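Long-range contacts in Cry37AA1 (PDB 4RHZ), which probably serves as the calcium-binding, C2-fold partner of Cry23Aa1 in a binary insecticidal toxin: residues Phe12-Glu17 against Asp89-Pro94; Pro21-Tyr26 against Pro51-Tyr56. One frame throughout, in Å; residues are numbered along the deposited sequence.

Contact 1: residues Phe12-Glu17 against Asp89-Pro94. With CA (calcium ion), chain D.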
loop_
_atom_site.group_PDB
_atom_site.type_symbol
_atom_site.label_atom_id
_atom_site.label_comp_id
_atom_site.label_asym_id
_atom_site.label_seq_id
_atom_site.Cartn_x
_atom_site.Cartn_y
_atom_site.Cartn_z
ATOM N N PHE B 12 14.657 -7.282 -8.442
ATOM C CA PHE B 12 14.946 -8.670 -8.217
ATOM C C PHE B 12 15.088 -8.956 -6.717
ATOM O O PHE B 12 15.684 -8.187 -6.026
ATOM C CB PHE B 12 16.248 -9.025 -8.906
ATOM C CG PHE B 12 16.273 -8.723 -10.410
ATOM C CD1 PHE B 12 16.667 -7.461 -10.881
ATOM C CD2 PHE B 12 15.946 -9.739 -11.350
ATOM C CE1 PHE B 12 16.717 -7.200 -12.264
ATOM C CE2 PHE B 12 16.004 -9.507 -12.710
ATOM C CZ PHE B 12 16.392 -8.229 -13.198
ATOM N N TYR B 13 14.596 -10.103 -6.229
ATOM C CA TYR B 13 14.600 -10.421 -4.812
ATOM C C TYR B 13 14.980 -11.861 -4.685
ATOM O O TYR B 13 14.485 -12.672 -5.483
ATOM C CB TYR B 13 13.212 -10.217 -4.216
ATOM C CG TYR B 13 12.751 -8.818 -4.281
ATOM C CD1 TYR B 13 13.036 -7.906 -3.238
ATOM C CD2 TYR B 13 12.040 -8.374 -5.376
ATOM C CE1 TYR B 13 12.589 -6.517 -3.316
ATOM C CE2 TYR B 13 11.567 -7.078 -5.452
ATOM C CZ TYR B 13 11.859 -6.125 -4.426
ATOM O OH TYR B 13 11.370 -4.816 -4.556
ATOM N N ASN B 14 15.850 -12.184 -3.710
ATOM C CA ASN B 14 16.259 -13.579 -3.386
ATOM C C ASN B 14 16.799 -13.505 -1.960
ATOM O O ASN B 14 17.867 -12.946 -1.767
ATOM C CB ASN B 14 17.354 -14.047 -4.341
ATOM C CG ASN B 14 17.597 -15.589 -4.352
ATOM O OD1 ASN B 14 16.811 -16.435 -3.888
ATOM N ND2 ASN B 14 18.707 -15.951 -4.961
ATOM N N GLU B 15 16.035 -13.965 -0.960
ATOM C CA GLU B 15 16.464 -13.932 0.450
ATOM C C GLU B 15 17.754 -14.743 0.640
ATOM O O GLU B 15 17.793 -15.926 0.300
ATOM C CB GLU B 15 15.418 -14.538 1.348
ATOM C CG GLU B 15 15.256 -13.741 2.613
ATOM C CD GLU B 15 14.440 -14.446 3.688
ATOM O OE1 GLU B 15 14.870 -15.438 4.263
ATOM O OE2 GLU B 15 13.364 -13.946 4.011
ATOM N N GLY B 16 18.804 -14.126 1.153
ATOM C CA GLY B 16 20.122 -14.812 1.199
ATOM C C GLY B 16 21.210 -13.774 1.309
ATOM O O GLY B 16 21.565 -13.113 0.312
ATOM N N GLU B 17 21.762 -13.679 2.518
ATOM C CA GLU B 17 22.361 -12.442 3.100
ATOM C C GLU B 17 23.461 -11.561 2.404
ATOM O O GLU B 17 23.744 -10.452 2.916
ATOM C CB GLU B 17 22.709 -12.721 4.588
ATOM C CG GLU B 17 23.475 -11.626 5.415
ATOM C CD GLU B 17 22.576 -10.517 5.977
ATOM O OE1 GLU B 17 22.567 -10.336 7.239
ATOM O OE2 GLU B 17 21.893 -9.841 5.152
ATOM N N ASP B 89 18.602 -21.303 -7.846
ATOM C CA ASP B 89 17.492 -20.530 -7.344
ATOM C C ASP B 89 16.617 -20.068 -8.523
ATOM O O ASP B 89 17.158 -19.614 -9.552
ATOM C CB ASP B 89 18.019 -19.283 -6.609
ATOM C CG ASP B 89 18.441 -19.578 -5.153
ATOM O OD1 ASP B 89 18.432 -20.756 -4.750
ATOM O OD2 ASP B 89 18.765 -18.629 -4.396
ATOM N N ILE B 90 15.293 -20.181 -8.390
ATOM C CA ILE B 90 14.434 -19.624 -9.412
ATOM C C ILE B 90 13.722 -18.430 -8.853
ATOM O O ILE B 90 13.094 -18.555 -7.804
ATOM C CB ILE B 90 13.478 -20.730 -9.990
ATOM C CG1 ILE B 90 14.331 -21.770 -10.761
ATOM C CG2 ILE B 90 12.492 -20.135 -10.915
ATOM C CD1 ILE B 90 14.000 -23.077 -10.446
ATOM N N LEU B 91 13.834 -17.283 -9.531
ATOM C CA LEU B 91 13.157 -16.041 -9.211
ATOM C C LEU B 91 11.898 -15.854 -10.090
ATOM O O LEU B 91 10.994 -15.053 -9.698
ATOM C CB LEU B 91 14.076 -14.829 -9.455
ATOM C CG LEU B 91 15.180 -14.440 -8.427
ATOM C CD1 LEU B 91 16.063 -15.641 -8.159
ATOM C CD2 LEU B 91 16.062 -13.226 -8.827
ATOM N N ALA B 92 11.828 -16.554 -11.253
ATOM C CA ALA B 92 10.639 -16.479 -12.141
ATOM C C ALA B 92 10.657 -17.658 -13.127
ATOM O O ALA B 92 11.737 -18.040 -13.596
ATOM C CB ALA B 92 10.564 -15.163 -12.903
ATOM N N TYR B 93 9.480 -18.225 -13.382
ATOM C CA TYR B 93 9.314 -19.312 -14.308
ATOM C C TYR B 93 8.594 -18.793 -15.537
ATOM O O TYR B 93 7.666 -17.989 -15.424
ATOM C CB TYR B 93 8.467 -20.413 -13.720
ATOM C CG TYR B 93 9.004 -21.190 -12.519
ATOM C CD1 TYR B 93 8.789 -20.744 -11.218
ATOM C CD2 TYR B 93 9.630 -22.413 -12.696
ATOM C CE1 TYR B 93 9.221 -21.491 -10.087
ATOM C CE2 TYR B 93 10.044 -23.167 -11.607
ATOM C CZ TYR B 93 9.811 -22.697 -10.280
ATOM O OH TYR B 93 10.244 -23.455 -9.179
ATOM N N PRO B 94 9.032 -19.237 -16.722
ATOM C CA PRO B 94 8.459 -18.595 -17.887
ATOM C C PRO B 94 7.056 -19.091 -18.209
ATOM O O PRO B 94 6.407 -18.485 -18.995
ATOM C CB PRO B 94 9.457 -18.917 -19.035
ATOM C CG PRO B 94 10.090 -20.284 -18.663
ATOM C CD PRO B 94 10.204 -20.094 -17.049
HETATM CA CA CA D . 16.483 -20.904 -3.336
HETATM O O HOH W 1 15.059 -19.296 -4.539
HETATM O O HOH W 2 15.926 -22.606 -4.270
HETATM O O HOH W 3 17.339 -18.494 -2.696
#
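N14 OD1 is the best-held polar atom here, gripped by two hydrogen bonds: one with the hydroxyl of S115 and a weak one from a calcium-bound water, whose O lies 3.4 Å from N14 OD1. The amide's NH2 makes the bond across to the other segment. N14 ND2 donates to D89 OD2 at 2.7 Å, with a bent N-H...O angle of 148°. The acceptor sits nearly in the amide plane, and the carboxylate answers with its anti lone pair, its own plane turned 79° from the amide. N14 reaches this far because its CG stands anti to the backbone N (chi1 -165°). D89 divides its labour: OD2 takes the amide, while OD1 binds the calcium ion at 2.4 Å. E112 and three waters are the other ligands, so N14 is a second-shell residue that probably steadies the carboxylate's rotation.

In the C2-type sandwich, this is where the end of strand 4-13 in one sheet meets edge strand 89-100 of the other. L91 and A92 form a classic beta bulge facing V79, and L91 points at the opposite segment. Its CG rests 3.5 Å from the carbonyl O of Y13, and its CD1 lies 4.1 Å from N14 CG, the two side chains crossing at about a right angle. L91 CD2 comes to the edge of the F12 ring, near its plane, and packs 4.2 Å from F12 CB.

Contact 2: residues Pro21-Tyr26 against Pro51-Tyr56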
loop_
_atom_site.group_PDB
_atom_site.type_symbol
_atom_site.label_atom_id
_atom_site.label_comp_id
_atom_site.label_asym_id
_atom_site.label_seq_id
_atom_site.Cartn_x
_atom_site.Cartn_y
_atom_site.Cartn_z
ATOM N N PRO B 21 21.037 -9.837 -5.381
ATOM C CA PRO B 21 21.115 -11.092 -6.111
ATOM C C PRO B 21 21.915 -10.964 -7.437
ATOM O O PRO B 21 22.306 -9.839 -7.844
ATOM C CB PRO B 21 19.643 -11.470 -6.322
ATOM C CG PRO B 21 18.833 -10.289 -5.925
ATOM C CD PRO B 21 19.746 -9.160 -5.557
ATOM N N GLU B 22 22.178 -12.115 -8.067
ATOM C CA GLU B 22 22.900 -12.179 -9.325
ATOM C C GLU B 22 22.050 -12.791 -10.429
ATOM O O GLU B 22 22.299 -13.908 -10.904
ATOM C CB GLU B 22 24.229 -12.907 -9.124
ATOM C CG GLU B 22 25.222 -11.936 -8.486
ATOM C CD GLU B 22 25.908 -12.506 -7.262
ATOM O OE1 GLU B 22 25.836 -11.827 -6.200
ATOM O OE2 GLU B 22 26.498 -13.619 -7.377
ATOM N N PRO B 23 21.009 -12.061 -10.826
ATOM C CA PRO B 23 20.033 -12.773 -11.685
ATOM C C PRO B 23 20.601 -13.016 -13.090
ATOM O O PRO B 23 21.273 -12.120 -13.623
ATOM C CB PRO B 23 18.874 -11.778 -11.755
ATOM C CG PRO B 23 19.508 -10.435 -11.527
ATOM C CD PRO B 23 20.575 -10.695 -10.487
ATOM N N TYR B 24 20.390 -14.201 -13.661
ATOM C CA TYR B 24 20.588 -14.356 -15.086
ATOM C C TYR B 24 19.324 -14.931 -15.717
ATOM O O TYR B 24 18.547 -15.617 -15.047
ATOM C CB TYR B 24 21.759 -15.277 -15.414
ATOM C CG TYR B 24 21.565 -16.734 -15.021
ATOM C CD1 TYR B 24 21.093 -17.669 -15.946
ATOM C CD2 TYR B 24 21.897 -17.190 -13.729
ATOM C CE1 TYR B 24 20.929 -19.026 -15.603
ATOM C CE2 TYR B 24 21.743 -18.548 -13.372
ATOM C CZ TYR B 24 21.246 -19.454 -14.296
ATOM O OH TYR B 24 21.083 -20.804 -13.941
ATOM N N GLY B 25 19.138 -14.667 -17.010
ATOM C CA GLY B 25 18.074 -15.274 -17.833
ATOM C C GLY B 25 17.490 -14.155 -18.669
ATOM O O GLY B 25 18.250 -13.389 -19.266
ATOM N N TYR B 26 16.157 -13.997 -18.663
ATOM C CA TYR B 26 15.516 -12.937 -19.425
ATOM C C TYR B 26 14.177 -12.601 -18.785
ATOM O O TYR B 26 13.623 -13.411 -18.056
ATOM C CB TYR B 26 15.323 -13.379 -20.933
ATOM C CG TYR B 26 14.388 -14.575 -21.118
ATOM C CD1 TYR B 26 12.976 -14.407 -21.099
ATOM C CD2 TYR B 26 14.892 -15.866 -21.265
ATOM C CE1 TYR B 26 12.113 -15.498 -21.237
ATOM C CE2 TYR B 26 14.008 -16.994 -21.452
ATOM C CZ TYR B 26 12.639 -16.775 -21.395
ATOM O OH TYR B 26 11.753 -17.813 -21.534
ATOM N N PRO B 51 26.660 -10.458 -12.984
ATOM C CA PRO B 51 26.536 -9.202 -12.235
ATOM C C PRO B 51 25.454 -9.155 -11.129
ATOM O O PRO B 51 24.380 -9.808 -11.218
ATOM C CB PRO B 51 26.214 -8.158 -13.312
ATOM C CG PRO B 51 26.335 -8.840 -14.640
ATOM C CD PRO B 51 26.426 -10.303 -14.435
ATOM N N GLU B 52 25.779 -8.386 -10.085
ATOM C CA GLU B 52 24.870 -8.068 -9.014
ATOM C C GLU B 52 23.846 -7.111 -9.602
ATOM O O GLU B 52 24.198 -6.159 -10.301
ATOM C CB GLU B 52 25.607 -7.420 -7.818
ATOM C CG GLU B 52 24.677 -7.106 -6.603
ATOM C CD GLU B 52 25.412 -6.507 -5.345
ATOM O OE1 GLU B 52 24.843 -5.571 -4.724
ATOM O OE2 GLU B 52 26.514 -6.982 -4.963
ATOM N N ARG B 53 22.573 -7.372 -9.338
ATOM C CA ARG B 53 21.552 -6.515 -9.876
ATOM C C ARG B 53 20.364 -6.574 -8.975
ATOM O O ARG B 53 19.737 -7.621 -8.846
ATOM C CB ARG B 53 21.181 -6.947 -11.317
ATOM C CG ARG B 53 20.125 -6.064 -11.991
ATOM C CD ARG B 53 20.670 -4.716 -12.436
ATOM N NE ARG B 53 21.840 -4.934 -13.259
ATOM C CZ ARG B 53 22.456 -4.019 -14.007
ATOM N NH1 ARG B 53 21.994 -2.756 -14.094
ATOM N NH2 ARG B 53 23.536 -4.391 -14.696
ATOM N N SER B 54 20.030 -5.466 -8.342
ATOM C CA SER B 54 18.816 -5.485 -7.544
ATOM C C SER B 54 17.661 -4.723 -8.242
ATOM O O SER B 54 16.504 -5.132 -8.140
ATOM C CB SER B 54 19.075 -5.102 -6.050
ATOM O OG SER B 54 19.004 -3.717 -5.785
ATOM N N THR B 55 17.995 -3.652 -8.948
ATOM C CA THR B 55 17.047 -2.869 -9.716
ATOM C C THR B 55 17.691 -2.631 -11.069
ATOM O O THR B 55 18.908 -2.475 -11.134
ATOM C CB THR B 55 16.780 -1.505 -9.078
ATOM O OG1 THR B 55 16.662 -1.656 -7.656
ATOM C CG2 THR B 55 15.535 -0.909 -9.643
ATOM N N TYR B 56 16.868 -2.603 -12.119
ATOM C CA TYR B 56 17.279 -2.458 -13.486
ATOM C C TYR B 56 16.225 -1.582 -14.100
ATOM O O TYR B 56 15.034 -1.810 -13.914
ATOM C CB TYR B 56 17.272 -3.825 -14.199
ATOM C CG TYR B 56 17.691 -3.718 -15.631
ATOM C CD1 TYR B 56 19.030 -3.598 -15.950
ATOM C CD2 TYR B 56 16.746 -3.667 -16.682
ATOM C CE1 TYR B 56 19.450 -3.446 -17.245
ATOM C CE2 TYR B 56 17.165 -3.530 -18.018
ATOM C CZ TYR B 56 18.518 -3.413 -18.283
ATOM O OH TYR B 56 19.012 -3.280 -19.577
HETATM O O HOH W 4 22.620 -9.786 -13.538
#
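At this end of the C2-type beta sandwich, the loop that carries the chain from strand 4-13 to strand 26-30 lies against the run leading into strand 55-62, so one segment heads for each sheet. Backbone atoms carry most of the contact. R53 N donates to P21 O at 2.9 Å in a nearly straight bond (165° at the hydrogen), approaching almost along the C=O axis. The same P21 O also receives a CA-H...O contact from E52 CA at 3.3 Å. A second such contact runs the other way, with E22 CA 3.4 Å from P51 O, so each segment offers a CA hydrogen to a carbonyl of the other, at E52 and at E22. Proline, having no N-H, limits what P21, P23 and P51 can donate. One water donates to two proline carbonyls, 2.7 Å from P23 O and 2.9 Å from P51 O, bridging the segments.

P23 packs on R53, its CG 3.9 Å from R53 CB, ring and arginine stem crossing at about a right angle; P21 CD packs on S54 CB at 4.1 Å. E22 N is also hydrogen-bonded to E81 OE1 of strand 73-81. R53 starts with CG anti to its backbone N, then bends at chi2 and chi3. Its guanidinium thus presents a face to the edge of the Y56 ring, with Y56 CE1 4.1 Å above the guanidinium plane.

In the fold
Both contacts are partly buried and sit side by side, their centres 9 Å apart, and both join parts of the two facing sheets. Contact 1 holds strand 4-13 and contact 2 its sheet neighbour 55-62: F12 N of contact 1 probably bonds S54 O of contact 2, and P23 CB and R53 CG of contact 2 pack on the same face of the F12 ring. P21 touches N14, though the P21 side chain stays about 10 Å from the calcium ion. Chemistry follows position. Contact 1 works through side chains, with a buried leucine beneath a charged, hydrated metal site; contact 2, away from the metal, relies on proline-rich backbone, a bridging water and stem packing, with E52 and S54 exposed.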